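Local coordinates for sugar ABC transporter, periplasmic sugar-binding protein (PDB 4IRX), which binds myo-inositol in the cleft between its two lobes, as the periplasmic component of an ABC transporter for nutrient uptake, at residues A[25-30]-A[41-46]; A[51-56]-A[71-76]; A[205-210]-A[231-236]; A[259-264]-A[270-275]. All coordinates share one frame; numbering follows the deposited sequence.

How the contacts relate
Contacts 1, 2 and 4 sit in the lobe built on the mixed sheet, while contact 3 belongs to the other lobe, its centre about 33 Å from that of contact 4. Contact 2 is wholly buried and polar: one glutamine amide grips a loop backbone. Contact 4 uses a similar amide grip at the surface, on one residue, with a water added. Partly buried contact 1 and buried contact 3 rely on van der Waals packing, branched aliphatic groups and an arginine face in the first, a selenomethionine against a glutamate in the second. Contacts 1 and 2 touch where strand 40-45 leads into helix 50-62, and contacts 1 and 4 meet through Leu259, on Leu30 and Val41.

Contact 1 (A[25-30]-A[41-46])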
loop_
_atom_site.group_PDB
_atom_site.type_symbol
_atom_site.label_atom_id
_atom_site.label_comp_id
_atom_site.label_asym_id
_atom_site.label_seq_id
_atom_site.Cartn_x
_atom_site.Cartn_y
_atom_site.Cartn_z
ATOM N N ALA A 25 -1.696 5.832 9.713
ATOM C CA ALA A 25 -0.603 6.797 9.652
ATOM C C ALA A 25 -0.826 7.816 8.536
ATOM O O ALA A 25 -0.569 9.006 8.715
ATOM C CB ALA A 25 0.736 6.092 9.499
HETATM N N MSE A 26 -1.308 7.342 7.378
HETATM C CA MSE A 26 -1.603 8.237 6.261
HETATM C C MSE A 26 -2.652 9.273 6.657
HETATM O O MSE A 26 -2.515 10.443 6.340
HETATM C CB MSE A 26 -2.069 7.449 5.023
HETATM C CG MSE A 26 -2.338 8.339 3.778
HETATM SE SE MSE A 26 -2.833 7.435 2.142
HETATM C CE MSE A 26 -1.116 6.796 1.549
ATOM N N ARG A 27 -3.686 8.838 7.384
ATOM C CA ARG A 27 -4.727 9.756 7.834
ATOM C C ARG A 27 -4.187 10.868 8.714
ATOM O O ARG A 27 -4.633 12.015 8.636
ATOM C CB ARG A 27 -5.843 9.004 8.554
ATOM C CG ARG A 27 -6.991 9.887 8.961
ATOM C CD ARG A 27 -7.987 9.120 9.815
ATOM N NE ARG A 27 -9.045 10.021 10.257
ATOM C CZ ARG A 27 -10.226 9.608 10.689
ATOM N NH1 ARG A 27 -10.481 8.311 10.758
ATOM N NH2 ARG A 27 -11.143 10.497 11.057
ATOM N N ARG A 28 -3.203 10.559 9.538
ATOM C CA ARG A 28 -2.584 11.617 10.343
ATOM C C ARG A 28 -1.938 12.712 9.497
ATOM O O ARG A 28 -2.047 13.897 9.821
ATOM C CB ARG A 28 -1.561 11.056 11.341
ATOM C CG ARG A 28 -2.184 10.179 12.397
ATOM C CD ARG A 28 -1.195 9.856 13.521
ATOM N NE ARG A 28 -0.205 8.854 13.138
ATOM C CZ ARG A 28 -0.257 7.571 13.495
ATOM N NH1 ARG A 28 -1.251 7.122 14.250
ATOM N NH2 ARG A 28 0.690 6.735 13.098
ATOM N N GLU A 29 -1.254 12.312 8.423
ATOM C CA GLU A 29 -0.610 13.306 7.571
ATOM C C GLU A 29 -1.675 14.091 6.825
ATOM O O GLU A 29 -1.530 15.291 6.603
ATOM C CB GLU A 29 0.367 12.649 6.593
ATOM C CG GLU A 29 1.388 11.703 7.244
ATOM C CD GLU A 29 2.311 12.362 8.277
ATOM O OE1 GLU A 29 2.717 13.530 8.135
ATOM O OE2 GLU A 29 2.682 11.667 9.245
ATOM N N LEU A 30 -2.751 13.411 6.447
ATOM C CA LEU A 30 -3.869 14.077 5.782
ATOM C C LEU A 30 -4.450 15.179 6.660
ATOM O O LEU A 30 -4.707 16.287 6.173
ATOM C CB LEU A 30 -4.963 13.064 5.443
ATOM C CG LEU A 30 -6.286 13.659 4.977
ATOM C CD1 LEU A 30 -6.131 14.182 3.563
ATOM C CD2 LEU A 30 -7.367 12.571 5.022
ATOM N N VAL A 41 -11.605 18.178 5.806
ATOM C CA VAL A 41 -11.692 16.858 5.204
ATOM C C VAL A 41 -12.705 16.008 5.944
ATOM O O VAL A 41 -12.731 15.965 7.189
ATOM C CB VAL A 41 -10.308 16.124 5.087
ATOM C CG1 VAL A 41 -9.447 16.780 4.019
ATOM C CG2 VAL A 41 -9.576 16.050 6.455
ATOM N N GLN A 42 -13.582 15.367 5.183
ATOM C CA GLN A 42 -14.474 14.408 5.796
ATOM C C GLN A 42 -13.961 13.030 5.433
ATOM O O GLN A 42 -13.882 12.682 4.262
ATOM C CB GLN A 42 -15.927 14.600 5.350
ATOM C CG GLN A 42 -16.499 15.921 5.828
ATOM C CD GLN A 42 -18.022 15.931 5.871
ATOM O OE1 GLN A 42 -18.633 15.033 6.443
ATOM N NE2 GLN A 42 -18.629 16.979 5.324
ATOM N N VAL A 43 -13.586 12.262 6.449
ATOM C CA VAL A 43 -12.922 10.968 6.231
ATOM C C VAL A 43 -13.890 9.827 6.413
ATOM O O VAL A 43 -14.546 9.734 7.448
ATOM C CB VAL A 43 -11.771 10.795 7.222
ATOM C CG1 VAL A 43 -11.184 9.386 7.125
ATOM C CG2 VAL A 43 -10.726 11.884 6.967
ATOM N N LEU A 44 -14.000 8.979 5.390
ATOM C CA LEU A 44 -14.904 7.846 5.420
ATOM C C LEU A 44 -14.081 6.563 5.369
ATOM O O LEU A 44 -13.086 6.470 4.633
ATOM C CB LEU A 44 -15.858 7.895 4.228
ATOM C CG LEU A 44 -16.567 9.233 3.966
ATOM C CD1 LEU A 44 -17.419 9.155 2.689
ATOM C CD2 LEU A 44 -17.382 9.629 5.174
ATOM N N ASP A 45 -14.499 5.569 6.152
ATOM C CA ASP A 45 -13.836 4.262 6.190
ATOM C C ASP A 45 -14.729 3.238 5.496
ATOM O O ASP A 45 -15.858 3.001 5.923
ATOM C CB ASP A 45 -13.601 3.869 7.640
ATOM C CG ASP A 45 -12.884 2.541 7.783
ATOM O OD1 ASP A 45 -12.365 2.022 6.769
ATOM O OD2 ASP A 45 -12.829 2.033 8.929
ATOM N N ALA A 46 -14.241 2.639 4.419
ATOM C CA ALA A 46 -15.019 1.626 3.711
ATOM C C ALA A 46 -15.044 0.287 4.425
ATOM O O ALA A 46 -15.813 -0.589 4.028
ATOM C CB ALA A 46 -14.535 1.436 2.253
#
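Arg27 and Leu30 of helix 21-37 pack down onto Val43 and Val41 of strand 40-45, the helix and closing strand of a right-handed beta-alpha-beta crossover that starts at strand 10-15. Helix and strand run almost antiparallel, at 168°, with 11.1 Å between the axes of the two short segments. The close-packed part lies on the sheet side of the helix. There Leu30, in the conformer given, sends CD2 to Val43 CG2 at 3.9 Å, while its other branch, CD1, reaches Val41 CG1 at a looser 4.2 Å; a second conformer exists, so these exact contacts are less certain. Leu30 also rests on Val13 and Phe15 of the neighbouring strand 10-15 and on Ile255 of helix 251-268, which adds to the apolar layer.

The other half of the contact is more open. Arg27 is partly exposed; it leaves the helix with CG anti to the backbone N (chi1 -176°) and stays extended as far as NE, which carries its flat end out over the strand. Val43 CG1 then sits under the middle of one guanidinium face, while NE makes a salt bridge with Glu31 of the same helix. A serine in place of Arg27 would probably leave Val43 CG1 without its lid and Glu31 without this charge partner. Asp45 is a more distant opposite charge, its OD2 6.9 Å from Arg27 NH1. The nearest approach of the arginine to the strand is from its CZ to Val43 CG1, 3.7 Å.

Contact 2 (A[51-56]-A[71-76]); sequences SKQISD and APTDSK
Gln53 of helix 50-62 reaches across to Ala71, Pro72 and Thr73, in the loop that follows strand 67-70 in this Rossmann-like lobe of the periplasmic binding protein fold. With CG anti to the backbone N (chi1 -169°) and the chain extended beyond it, the glutamine presents its amide to the loop backbone as a two-pronged clamp. OE1 takes Thr73 N at 2.8 Å, in the carbonyl plane and on a lone pair, the N-H pointing nearly straight at it (165°). NE2 donates a hydrogen bond to Ala71 O at 3.0 Å; that oxygen lies in the amide plane of Gln53, although NE2 stands 54° out of the carbonyl plane of Ala71. NE2 also bonds Ser14 OG of strand 10-15.

Cut back to an alanine, Gln53 would probably leave Thr73 N and Ala71 O without these buried mates and the loop less firmly held beside the inositol pocket, where Pro72 O bonds the ligand-lining Arg97.

Thr73 turns OG1 between its own N and carbonyl carbon, and there it bonds Ser50 OG. Its methyl faces the glutamine instead, with CG2 3.3 Å from Gln53 OE1.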
loop_
_atom_site.group_PDB
_atom_site.type_symbol
_atom_site.label_atom_id
_atom_site.label_comp_id
_atom_site.label_asym_id
_atom_site.label_seq_id
_atom_site.Cartn_x
_atom_site.Cartn_y
_atom_site.Cartn_z
ATOM N N SER A 51 -19.080 -2.229 -1.513
ATOM C CA SER A 51 -20.436 -1.721 -1.587
ATOM C C SER A 51 -20.604 -0.494 -0.704
ATOM O O SER A 51 -21.225 0.477 -1.120
ATOM C CB SER A 51 -21.455 -2.813 -1.210
ATOM O OG SER A 51 -21.407 -3.860 -2.156
ATOM N N LYS A 52 -20.019 -0.524 0.493
ATOM C CA LYS A 52 -20.095 0.614 1.402
ATOM C C LYS A 52 -19.346 1.807 0.806
ATOM O O LYS A 52 -19.807 2.957 0.872
ATOM C CB LYS A 52 -19.526 0.278 2.787
ATOM C CG LYS A 52 -19.619 1.442 3.752
ATOM C CD LYS A 52 -19.135 1.085 5.145
ATOM C CE LYS A 52 -19.374 2.236 6.087
ATOM N NZ LYS A 52 -18.608 3.437 5.633
ATOM N N GLN A 53 -18.172 1.541 0.257
ATOM C CA GLN A 53 -17.386 2.626 -0.320
ATOM C C GLN A 53 -18.161 3.294 -1.470
ATOM O O GLN A 53 -18.216 4.521 -1.553
ATOM C CB GLN A 53 -16.047 2.098 -0.844
ATOM C CG GLN A 53 -15.083 3.223 -1.204
ATOM C CD GLN A 53 -13.672 2.738 -1.410
ATOM O OE1 GLN A 53 -13.438 1.713 -2.079
ATOM N NE2 GLN A 53 -12.712 3.459 -0.830
ATOM N N ILE A 54 -18.750 2.488 -2.351
ATOM C CA ILE A 54 -19.562 3.001 -3.465
ATOM C C ILE A 54 -20.734 3.851 -2.954
ATOM O O ILE A 54 -20.963 4.968 -3.432
ATOM C CB ILE A 54 -20.066 1.857 -4.402
ATOM C CG1 ILE A 54 -18.889 1.223 -5.161
ATOM C CG2 ILE A 54 -21.148 2.383 -5.372
ATOM C CD1 ILE A 54 -19.213 -0.086 -5.889
ATOM N N SER A 55 -21.449 3.351 -1.948
ATOM C CA SER A 55 -22.562 4.121 -1.392
ATOM C C SER A 55 -22.109 5.389 -0.664
ATOM O O SER A 55 -22.779 6.422 -0.763
ATOM C CB SER A 55 -23.472 3.270 -0.499
ATOM O OG SER A 55 -22.841 2.940 0.721
ATOM N N ASP A 56 -20.963 5.317 0.030
ATOM C CA ASP A 56 -20.333 6.493 0.633
ATOM C C ASP A 56 -20.039 7.579 -0.398
ATOM O O ASP A 56 -20.288 8.768 -0.147
ATOM C CB ASP A 56 -18.978 6.111 1.255
ATOM C CG ASP A 56 -19.107 5.411 2.594
ATOM O OD1 ASP A 56 -20.226 5.357 3.145
ATOM O OD2 ASP A 56 -18.066 4.926 3.103
ATOM N N ALA A 71 -9.039 5.873 -1.943
ATOM C CA ALA A 71 -8.188 4.679 -1.983
ATOM C C ALA A 71 -9.165 3.519 -2.131
ATOM O O ALA A 71 -9.753 3.074 -1.133
ATOM C CB ALA A 71 -7.360 4.540 -0.706
ATOM N N PRO A 72 -9.388 3.056 -3.378
ATOM C CA PRO A 72 -10.475 2.084 -3.601
ATOM C C PRO A 72 -10.182 0.733 -2.960
ATOM O O PRO A 72 -9.039 0.283 -3.034
ATOM C CB PRO A 72 -10.509 1.921 -5.122
ATOM C CG PRO A 72 -9.103 2.315 -5.580
ATOM C CD PRO A 72 -8.687 3.416 -4.628
ATOM N N THR A 73 -11.198 0.077 -2.398
ATOM C CA THR A 73 -11.049 -1.283 -1.873
ATOM C C THR A 73 -10.604 -2.257 -2.956
ATOM O O THR A 73 -9.842 -3.188 -2.690
ATOM C CB THR A 73 -12.370 -1.809 -1.266
ATOM O OG1 THR A 73 -13.366 -1.842 -2.298
ATOM C CG2 THR A 73 -12.828 -0.929 -0.123
ATOM N N ASP A 74 -11.096 -2.043 -4.168
ATOM C CA ASP A 74 -10.768 -2.840 -5.336
ATOM C C ASP A 74 -10.685 -1.889 -6.539
ATOM O O ASP A 74 -11.627 -1.138 -6.824
ATOM C CB ASP A 74 -11.854 -3.908 -5.542
ATOM C CG ASP A 74 -11.531 -4.859 -6.661
ATOM O OD1 ASP A 74 -11.603 -4.454 -7.836
ATOM O OD2 ASP A 74 -11.221 -6.039 -6.370
ATOM N N SER A 75 -9.551 -1.908 -7.221
ATOM C CA SER A 75 -9.242 -0.941 -8.266
ATOM C C SER A 75 -10.200 -0.996 -9.452
ATOM O O SER A 75 -10.545 0.045 -10.025
ATOM C CB SER A 75 -7.795 -1.083 -8.736
ATOM O OG SER A 75 -6.878 -0.642 -7.726
ATOM N N LYS A 76 -10.655 -2.195 -9.811
ATOM C CA LYS A 76 -11.625 -2.339 -10.899
ATOM C C LYS A 76 -13.052 -2.113 -10.451
ATOM O O LYS A 76 -13.850 -1.541 -11.209
ATOM C CB LYS A 76 -11.529 -3.735 -11.517
ATOM C CG LYS A 76 -10.207 -4.072 -12.151
ATOM C CD LYS A 76 -9.923 -3.171 -13.331
ATOM C CE LYS A 76 -8.720 -3.676 -14.115
ATOM N NZ LYS A 76 -8.933 -5.088 -14.525
#

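Contact 3 (A[205-210]-A[231-236]); sequences MAMGAL and IPEALA
Glu233 and Ala234 meet helix 203-215 chiefly at one side chain, Met207, a selenomethionine standing in for methionine. Ile231, at the N-cap position of helix 232-239, starts the second segment; its backbone N is bonded to Asp203 OD2, at the beginning of the facing helix, so the two helices are also linked near their N-terminal ends.

Two residues on, Glu233 sets its CG anti to the backbone N (chi1 -166°) and stays extended beyond it, which lays the chain obliquely across Met207. The selenomethionine bends at both chi2 and chi3 and so folds its end back against the glutamate. Its methyl CE lies 3.8 Å from Glu233 CG, and its SE is 4.0 Å from that same carbon. The carboxylate is touched too, OE2 coming within 3.6 Å of Met207 CE. The acid finds its main polar partner elsewhere: OE1 forms a salt bridge with Arg176 of helix 176-189, a residue that also packs on Met207.

Ala234 follows, its small side chain consistent with the close approach here: its CA is 7.3 Å from Met207 CA, and Met207 SE approaches that Ala234 CA at 4.3 Å. Farther along the same helix, Arg237 adds another neighbour to Met207.

The pair thus joins two helices of the lobe built on the four-stranded parallel sheet. The chemistry is lopsided: a flexible thioether-type chain rests against the aliphatic stem and part of the head of an acid whose charge is met by an arginine, so shape probably matters more here than polarity.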
loop_
_atom_site.group_PDB
_atom_site.type_symbol
_atom_site.label_atom_id
_atom_site.label_comp_id
_atom_site.label_asym_id
_atom_site.label_seq_id
_atom_site.Cartn_x
_atom_site.Cartn_y
_atom_site.Cartn_z
HETATM N N MSE A 205 2.010 -7.463 7.606
HETATM C CA MSE A 205 2.108 -8.891 7.333
HETATM C C MSE A 205 3.502 -9.410 7.600
HETATM O O MSE A 205 3.651 -10.531 8.083
HETATM C CB MSE A 205 1.707 -9.204 5.886
HETATM C CG MSE A 205 0.224 -8.942 5.571
HETATM SE SE MSE A 205 -0.250 -9.484 3.780
HETATM C CE MSE A 205 0.992 -8.369 2.780
ATOM N N ALA A 206 4.533 -8.649 7.246
ATOM C CA ALA A 206 5.904 -9.036 7.534
ATOM C C ALA A 206 6.136 -9.310 9.004
ATOM O O ALA A 206 6.870 -10.236 9.337
ATOM C CB ALA A 206 6.912 -7.959 7.025
HETATM N N MSE A 207 5.490 -8.542 9.881
HETATM C CA MSE A 207 5.591 -8.790 11.316
HETATM C C MSE A 207 5.028 -10.161 11.655
HETATM O O MSE A 207 5.644 -10.924 12.416
HETATM C CB MSE A 207 4.902 -7.679 12.094
HETATM C CG MSE A 207 5.527 -6.317 11.853
HETATM SE SE MSE A 207 7.361 -6.117 12.385
HETATM C CE MSE A 207 7.197 -6.781 14.194
ATOM N N GLY A 208 3.876 -10.501 11.080
ATOM C CA GLY A 208 3.339 -11.851 11.226
ATOM C C GLY A 208 4.234 -12.962 10.702
ATOM O O GLY A 208 4.381 -14.018 11.332
ATOM N N ALA A 209 4.849 -12.731 9.549
ATOM C CA ALA A 209 5.744 -13.738 9.011
ATOM C C ALA A 209 6.984 -13.891 9.865
ATOM O O ALA A 209 7.446 -15.035 10.057
ATOM C CB ALA A 209 6.121 -13.425 7.547
ATOM N N LEU A 210 7.511 -12.785 10.392
ATOM C CA LEU A 210 8.643 -12.898 11.341
ATOM C C LEU A 210 8.260 -13.767 12.540
ATOM O O LEU A 210 9.067 -14.598 13.009
ATOM C CB LEU A 210 9.121 -11.527 11.837
ATOM C CG LEU A 210 10.000 -10.600 10.982
ATOM C CD1 LEU A 210 10.152 -9.276 11.696
ATOM C CD2 LEU A 210 11.379 -11.217 10.771
ATOM N N ILE A 231 7.171 1.085 8.014
ATOM C CA ILE A 231 6.527 1.537 9.241
ATOM C C ILE A 231 7.546 1.421 10.381
ATOM O O ILE A 231 8.479 0.627 10.294
ATOM C CB ILE A 231 5.217 0.761 9.572
ATOM C CG1 ILE A 231 5.514 -0.673 9.988
ATOM C CG2 ILE A 231 4.245 0.802 8.372
ATOM C CD1 ILE A 231 4.230 -1.500 10.327
ATOM N N PRO A 232 7.399 2.250 11.424
ATOM C CA PRO A 232 8.426 2.265 12.482
ATOM C C PRO A 232 8.697 0.916 13.135
ATOM O O PRO A 232 9.840 0.644 13.492
ATOM C CB PRO A 232 7.856 3.255 13.501
ATOM C CG PRO A 232 6.963 4.150 12.675
ATOM C CD PRO A 232 6.387 3.304 11.604
ATOM N N GLU A 233 7.677 0.084 13.280
ATOM C CA GLU A 233 7.844 -1.238 13.877
ATOM C C GLU A 233 8.796 -2.083 13.041
ATOM O O GLU A 233 9.645 -2.804 13.575
ATOM C CB GLU A 233 6.470 -1.917 14.014
ATOM C CG GLU A 233 6.399 -3.140 14.904
ATOM C CD GLU A 233 4.963 -3.654 15.028
ATOM O OE1 GLU A 233 4.058 -3.074 14.376
ATOM O OE2 GLU A 233 4.752 -4.633 15.764
ATOM N N ALA A 234 8.673 -1.990 11.717
ATOM C CA ALA A 234 9.570 -2.724 10.829
ATOM C C ALA A 234 10.984 -2.143 10.873
ATOM O O ALA A 234 11.969 -2.881 10.835
ATOM C CB ALA A 234 9.041 -2.703 9.389
ATOM N N LEU A 235 11.073 -0.820 10.912
ATOM C CA LEU A 235 12.374 -0.159 11.003
ATOM C C LEU A 235 13.151 -0.657 12.241
ATOM O O LEU A 235 14.358 -0.898 12.162
ATOM C CB LEU A 235 12.212 1.381 10.998
ATOM C CG LEU A 235 11.515 1.997 9.764
ATOM C CD1 LEU A 235 11.330 3.514 9.928
ATOM C CD2 LEU A 235 12.372 1.731 8.552
ATOM N N ALA A 236 12.439 -0.824 13.352
ATOM C CA ALA A 236 13.039 -1.336 14.585
ATOM C C ALA A 236 13.535 -2.756 14.428
ATOM O O ALA A 236 14.608 -3.091 14.940
ATOM C CB ALA A 236 12.055 -1.217 15.732
#

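Contact 4 (A[259-264]-A[270-275])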
loop_
_atom_site.group_PDB
_atom_site.type_symbol
_atom_site.label_atom_id
_atom_site.label_comp_id
_atom_site.label_asym_id
_atom_site.label_seq_id
_atom_site.Cartn_x
_atom_site.Cartn_y
_atom_site.Cartn_z
ATOM N N LEU A 259 -4.212 15.960 -1.746
ATOM C CA LEU A 259 -4.980 17.040 -1.153
ATOM C C LEU A 259 -4.613 18.398 -1.736
ATOM O O LEU A 259 -5.489 19.227 -1.944
ATOM C CB LEU A 259 -4.834 17.038 0.371
ATOM C CG LEU A 259 -5.819 17.956 1.069
ATOM C CD1 LEU A 259 -7.245 17.451 0.820
ATOM C CD2 LEU A 259 -5.481 17.993 2.566
ATOM N N ARG A 260 -3.326 18.632 -1.982
ATOM C CA ARG A 260 -2.887 19.890 -2.610
ATOM C C ARG A 260 -3.504 20.077 -3.981
ATOM O O ARG A 260 -3.983 21.169 -4.305
ATOM C CB ARG A 260 -1.358 19.972 -2.680
ATOM C CG ARG A 260 -0.683 20.140 -1.336
ATOM C CD ARG A 260 0.775 19.720 -1.410
ATOM N NE ARG A 260 1.337 19.767 -0.073
ATOM C CZ ARG A 260 2.550 19.373 0.257
ATOM N NH1 ARG A 260 3.371 18.839 -0.643
ATOM N NH2 ARG A 260 2.932 19.482 1.534
ATOM N N GLN A 261 -3.513 19.015 -4.779
ATOM C CA GLN A 261 -4.203 19.070 -6.059
ATOM C C GLN A 261 -5.695 19.332 -5.885
ATOM O O GLN A 261 -6.260 20.134 -6.617
ATOM C CB GLN A 261 -4.000 17.766 -6.825
ATOM C CG GLN A 261 -2.571 17.519 -7.326
ATOM C CD GLN A 261 -2.564 16.506 -8.454
ATOM O OE1 GLN A 261 -3.464 16.520 -9.298
ATOM N NE2 GLN A 261 -1.594 15.604 -8.458
ATOM N N ALA A 262 -6.326 18.669 -4.922
ATOM C CA ALA A 262 -7.756 18.892 -4.684
ATOM C C ALA A 262 -8.064 20.357 -4.364
ATOM O O ALA A 262 -9.041 20.910 -4.866
ATOM C CB ALA A 262 -8.239 17.985 -3.559
ATOM N N VAL A 263 -7.218 20.984 -3.552
ATOM C CA VAL A 263 -7.454 22.357 -3.146
ATOM C C VAL A 263 -7.268 23.312 -4.331
ATOM O O VAL A 263 -8.048 24.257 -4.515
ATOM C CB VAL A 263 -6.567 22.727 -1.937
ATOM C CG1 VAL A 263 -6.580 24.229 -1.707
ATOM C CG2 VAL A 263 -7.059 21.965 -0.708
ATOM N N ASP A 264 -6.285 23.035 -5.181
ATOM C CA ASP A 264 -6.091 23.840 -6.376
ATOM C C ASP A 264 -7.238 23.633 -7.367
ATOM O O ASP A 264 -7.667 24.582 -8.039
ATOM C CB ASP A 264 -4.717 23.565 -6.995
ATOM C CG ASP A 264 -3.607 24.375 -6.324
ATOM O OD1 ASP A 264 -3.859 25.550 -5.965
ATOM O OD2 ASP A 264 -2.485 23.846 -6.155
ATOM N N ALA A 270 -7.849 24.035 -11.525
ATOM C CA ALA A 270 -6.657 23.369 -12.027
ATOM C C ALA A 270 -6.880 21.874 -12.177
ATOM O O ALA A 270 -7.538 21.246 -11.336
ATOM C CB ALA A 270 -5.514 23.607 -11.096
ATOM N N ALA A 271 -6.343 21.306 -13.249
ATOM C CA ALA A 271 -6.569 19.905 -13.566
ATOM C C ALA A 271 -5.850 19.017 -12.565
ATOM O O ALA A 271 -4.734 19.337 -12.131
ATOM C CB ALA A 271 -6.072 19.616 -14.980
ATOM N N LEU A 272 -6.500 17.909 -12.200
ATOM C CA LEU A 272 -5.884 16.858 -11.383
ATOM C C LEU A 272 -5.002 16.022 -12.281
ATOM O O LEU A 272 -5.386 15.717 -13.407
ATOM C CB LEU A 272 -6.950 15.973 -10.743
ATOM C CG LEU A 272 -7.964 16.704 -9.870
ATOM C CD1 LEU A 272 -9.039 15.750 -9.353
ATOM C CD2 LEU A 272 -7.237 17.361 -8.692
ATOM N N LYS A 273 -3.819 15.648 -11.803
ATOM C CA LYS A 273 -2.841 14.975 -12.665
ATOM C C LYS A 273 -2.205 13.807 -11.905
ATOM O O LYS A 273 -2.029 13.867 -10.676
ATOM C CB LYS A 273 -1.782 15.990 -13.137
ATOM C CG LYS A 273 -0.793 15.522 -14.204
ATOM C CD LYS A 273 0.021 16.726 -14.716
ATOM C CE LYS A 273 1.249 16.333 -15.533
ATOM N NZ LYS A 273 2.071 17.534 -15.919
ATOM N N SER A 274 -1.883 12.732 -12.618
ATOM C CA SER A 274 -1.226 11.585 -11.975
ATOM C C SER A 274 0.216 11.875 -11.555
ATOM O O SER A 274 0.962 12.595 -12.244
ATOM C CB SER A 274 -1.248 10.374 -12.915
ATOM O OG SER A 274 -2.573 9.918 -13.109
ATOM N N VAL A 275 0.612 11.325 -10.407
ATOM C CA VAL A 275 1.972 11.455 -9.917
ATOM C C VAL A 275 2.376 10.087 -9.367
ATOM O O VAL A 275 1.643 9.521 -8.570
ATOM C CB VAL A 275 2.057 12.484 -8.776
ATOM C CG1 VAL A 275 3.484 12.542 -8.212
ATOM C CG2 VAL A 275 1.573 13.873 -9.235
HETATM O O HOH W 1 -5.235 20.647 -9.214
#
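Gln261 and Leu272 bring the backbones within 6.0 Å of each other, CA to CA, and Asp264 and Ala270 within 5.7 Å, as the extended chain after helix 251-268 doubles back along it toward strand 275-282. Gln261 does most of the joining. Its CG lies anti to the carbonyl carbon (chi1 -69°) and the chain extends from there, so that the amide meets the backbone of Lys273 with both its groups. Lys273 N donates to Gln261 OE1 at 2.7 Å, in the carbonyl plane and on a lone pair. In return Gln261 NE2 donates to Lys273 O at 2.9 Å, the acceptor almost exactly in the amide plane and the donor tilted only 15° from the carbonyl plane of Lys273. The two bonds together fix the rotation of the amide, whose O and N both face the backbone.

Apolar groups lie on the flanks of this clamp. Val275 brings CG2 to within 3.7 Å of Gln261 NE2, and Leu272 leans back over the helix, its CD2 3.8 Å from Gln261 CB. Leu272 also packs on Ala91 and Ile93, strand 91-95 of the sheet. Nearer the helix end the contact is solvent-facing: a water lies within hydrogen-bonding distance of Gln261 O (2.8 Å) and Ala271 O (3.2 Å), between helix and loop.

By pairing one amide with both N-H and C=O of a single residue, Gln261 holds the connection between a surface helix and the next strand of the mixed sheet, the alpha-to-beta connection of this alpha/beta lobe of the periplasmic binding protein fold.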